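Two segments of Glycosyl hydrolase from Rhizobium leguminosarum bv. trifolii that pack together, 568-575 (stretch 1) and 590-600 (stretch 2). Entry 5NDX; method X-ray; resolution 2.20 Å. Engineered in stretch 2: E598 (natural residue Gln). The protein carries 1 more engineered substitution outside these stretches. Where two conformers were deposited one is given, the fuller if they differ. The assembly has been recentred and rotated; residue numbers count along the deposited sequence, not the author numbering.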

# COMPACT_ATOMS: atom_id res chain seq x y z
N ASP A 568 -11.01 -9.38 -17.04
CA ASP A 568 -11.65 -10.68 -16.90
C ASP A 568 -10.57 -11.74 -17.08
O ASP A 568 -9.61 -11.55 -17.84
CB ASP A 568 -12.66 -10.87 -18.01
CG ASP A 568 -13.83 -9.89 -17.91
OD1 ASP A 568 -14.18 -9.43 -16.79
OD2 ASP A 568 -14.38 -9.59 -18.97
N VAL A 569 -10.75 -12.84 -16.39
CA VAL A 569 -9.92 -14.00 -16.51
C VAL A 569 -10.78 -15.08 -17.09
O VAL A 569 -11.89 -15.33 -16.60
CB VAL A 569 -9.37 -14.46 -15.17
CG1 VAL A 569 -8.57 -15.74 -15.35
CG2 VAL A 569 -8.48 -13.39 -14.58
N LEU A 570 -10.27 -15.71 -18.15
CA LEU A 570 -10.96 -16.81 -18.81
C LEU A 570 -10.13 -18.09 -18.82
O LEU A 570 -8.92 -18.08 -18.66
CB LEU A 570 -11.32 -16.45 -20.23
CG LEU A 570 -12.18 -15.21 -20.39
CD1 LEU A 570 -11.30 -14.05 -20.72
CD2 LEU A 570 -13.14 -15.40 -21.55
N VAL A 571 -10.82 -19.19 -19.06
CA VAL A 571 -10.25 -20.49 -19.03
C VAL A 571 -10.75 -21.29 -20.22
O VAL A 571 -11.94 -21.26 -20.55
CB VAL A 571 -10.58 -21.19 -17.72
CG1 VAL A 571 -10.74 -22.71 -17.89
CG2 VAL A 571 -9.49 -20.89 -16.71
N SER A 572 -9.81 -21.98 -20.84
CA SER A 572 -10.06 -22.94 -21.90
C SER A 572 -9.59 -24.32 -21.42
O SER A 572 -8.58 -24.45 -20.69
CB SER A 572 -9.29 -22.56 -23.18
OG SER A 572 -9.21 -23.65 -24.08
N THR A 573 -10.32 -25.34 -21.83
CA THR A 573 -9.95 -26.73 -21.54
C THR A 573 -10.39 -27.64 -22.73
O THR A 573 -11.47 -27.41 -23.26
CB THR A 573 -10.58 -27.12 -20.18
OG1 THR A 573 -10.28 -28.48 -19.86
CG2 THR A 573 -12.11 -26.87 -20.15
N ASP A 574 -9.58 -28.55 -23.29
CA ASP A 574 -8.12 -28.55 -23.37
C ASP A 574 -7.79 -27.95 -24.74
O ASP A 574 -6.86 -28.40 -25.42
CB ASP A 574 -7.54 -29.99 -23.35
CG ASP A 574 -8.21 -30.92 -22.34
OD1 ASP A 574 -9.43 -31.16 -22.47
OD2 ASP A 574 -7.50 -31.45 -21.46
N GLY A 575 -8.52 -26.90 -25.13
CA GLY A 575 -8.66 -26.50 -26.51
C GLY A 575 -10.05 -25.96 -26.81
O GLY A 575 -10.22 -25.23 -27.77
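Stretch 2 590-600: AFLHMSPPEGV

Stretch 2 begins as a strand, 590-594, and continues as a loop that turns back over the end of stretch 1. The strand runs in the same general direction as the strand that enters stretch 1 from earlier in the chain. The two strands meet through side chains, and no backbone hydrogen bond joins them. Where they are nearest, the CA atoms of V569 and F591 are 7.7 Å apart.

A590 opens the strand with its CA-to-CB bond pointing away from stretch 1, and it makes no contact. F591 points toward stretch 1, with chi1 in the t rotamer and an extended backbone. Its ring lies against V569, with F591 CG 3.7 Å from V569 CG2. The methyl meets the ring obliquely. L592 is out of reach, as expected from the alternation of a strand. H593 points toward stretch 1 again and sits against V571. H593 CE1 is 4.0 Å from V571 CG2, also an oblique approach. M594 ends the strand out of reach.

S595 has positive phi and psi (56/64), where the chain leaves the strand. It makes no contact, and neither does P596. P597 brings the loop back onto stretch 1, its CA-to-CB bond pointing toward it. Its ring carbon CG touches two residues: P597 CG lies 3.9 Å from V571 CG1 and 3.8 Å from T573 CB.

E598 is an engineered residue; the natural residue is Gln. Its CA-to-CB bond points sideways and the end of its side chain leads away from stretch 1, and its carbonyl makes the polar contact. T573 OG1 donates a hydrogen bond to E598 O at 2.9 Å, the only hydrogen bond between the stretches. D574 OD2 is 3.4 Å from E598 O, but both are acceptors and no bond forms. D574 follows a cis peptide bond and is poorly ordered, so its position is less certain.

G599 lies beside D574, with their CA atoms 5.0 Å apart. G599 O is 3.6 Å from D574 CA. The backbone has positive phi (52/49), which favours glycine. An ideal CB here would clash with D574 OD2, at 2.7 Å.

V600 closes the stretch, its CA 5.2 Å from that of T573. The pairings T573 with V600 and D574 with G599 run in opposite order, so the loop here passes stretch 1 in the reverse sense to the strand. V600 CA is 3.7 Å from S572 O. V600 CG2 packs on V571 CG2 at 3.9 Å. V571 thus meets H593, P597 and V600, linking the strand contact to the loop contact. The whole interface buries 400 Å², both sides summed.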

# COMPACT_ATOMS: atom_id res chain seq x y z
N ALA A 590 -4.18 -9.14 -10.93
CA ALA A 590 -3.89 -10.35 -10.21
C ALA A 590 -5.20 -11.11 -9.97
O ALA A 590 -6.26 -10.52 -9.88
CB ALA A 590 -3.19 -10.03 -8.89
N PHE A 591 -5.12 -12.43 -9.98
CA PHE A 591 -6.30 -13.26 -9.77
C PHE A 591 -5.96 -14.64 -9.27
O PHE A 591 -5.13 -15.32 -9.85
CB PHE A 591 -7.10 -13.34 -11.07
CG PHE A 591 -8.35 -14.17 -10.95
CD1 PHE A 591 -9.45 -13.70 -10.25
CD2 PHE A 591 -8.41 -15.46 -11.50
CE1 PHE A 591 -10.63 -14.48 -10.15
CE2 PHE A 591 -9.57 -16.23 -11.37
CZ PHE A 591 -10.68 -15.74 -10.70
N LEU A 592 -6.60 -15.05 -8.19
CA LEU A 592 -6.46 -16.40 -7.68
C LEU A 592 -7.58 -17.29 -8.24
O LEU A 592 -8.75 -17.02 -8.00
CB LEU A 592 -6.44 -16.44 -6.12
CG LEU A 592 -6.15 -17.95 -5.87
CD1 LEU A 592 -4.76 -18.25 -5.39
CD2 LEU A 592 -7.23 -18.80 -5.29
N HIS A 593 -7.23 -18.33 -9.03
CA HIS A 593 -8.22 -19.27 -9.55
C HIS A 593 -8.19 -20.60 -8.80
O HIS A 593 -7.12 -21.18 -8.67
CB HIS A 593 -7.94 -19.60 -11.03
CG HIS A 593 -9.05 -20.37 -11.68
ND1 HIS A 593 -8.84 -21.46 -12.50
CD2 HIS A 593 -10.40 -20.24 -11.56
CE1 HIS A 593 -10.00 -21.92 -12.92
NE2 HIS A 593 -10.97 -21.22 -12.35
N MET A 594 -9.35 -21.08 -8.37
CA MET A 594 -9.51 -22.33 -7.62
C MET A 594 -9.90 -23.48 -8.58
O MET A 594 -10.74 -23.28 -9.48
CB MET A 594 -10.62 -22.15 -6.55
CG MET A 594 -10.50 -20.89 -5.67
SD MET A 594 -11.90 -20.58 -4.53
CE MET A 594 -11.57 -21.93 -3.39
N SER A 595 -9.31 -24.66 -8.38
CA SER A 595 -9.70 -25.90 -9.10
C SER A 595 -9.65 -25.76 -10.62
O SER A 595 -10.67 -25.81 -11.27
CB SER A 595 -11.09 -26.32 -8.63
OG SER A 595 -11.07 -26.47 -7.22
N PRO A 596 -8.47 -25.53 -11.18
CA PRO A 596 -8.40 -25.50 -12.62
C PRO A 596 -8.78 -26.86 -13.23
O PRO A 596 -8.44 -27.89 -12.65
CB PRO A 596 -6.92 -25.23 -12.90
CG PRO A 596 -6.22 -25.72 -11.70
CD PRO A 596 -7.14 -25.46 -10.56
N PRO A 597 -9.46 -26.87 -14.38
CA PRO A 597 -9.69 -28.15 -15.06
C PRO A 597 -8.38 -28.70 -15.62
O PRO A 597 -7.34 -28.05 -15.57
CB PRO A 597 -10.67 -27.78 -16.17
CG PRO A 597 -10.33 -26.36 -16.50
CD PRO A 597 -9.82 -25.72 -15.24
N GLU A 598 -8.41 -29.93 -16.12
CA GLU A 598 -7.22 -30.53 -16.72
C GLU A 598 -6.87 -29.86 -18.05
O GLU A 598 -7.77 -29.42 -18.78
CB GLU A 598 -7.40 -32.03 -16.90
CG GLU A 598 -7.27 -32.81 -15.60
CD GLU A 598 -7.00 -34.29 -15.82
OE1 GLU A 598 -6.10 -34.66 -16.64
OE2 GLU A 598 -7.67 -35.11 -15.15
N GLY A 599 -5.57 -29.79 -18.34
CA GLY A 599 -5.03 -29.09 -19.52
C GLY A 599 -5.57 -27.66 -19.59
O GLY A 599 -6.13 -27.24 -20.62
N VAL A 600 -5.46 -26.96 -18.45
CA VAL A 600 -6.04 -25.60 -18.32
C VAL A 600 -5.19 -24.61 -19.13
O VAL A 600 -3.99 -24.60 -19.04
CB VAL A 600 -6.15 -25.12 -16.85
CG1 VAL A 600 -4.78 -25.05 -16.17
CG2 VAL A 600 -6.87 -23.78 -16.76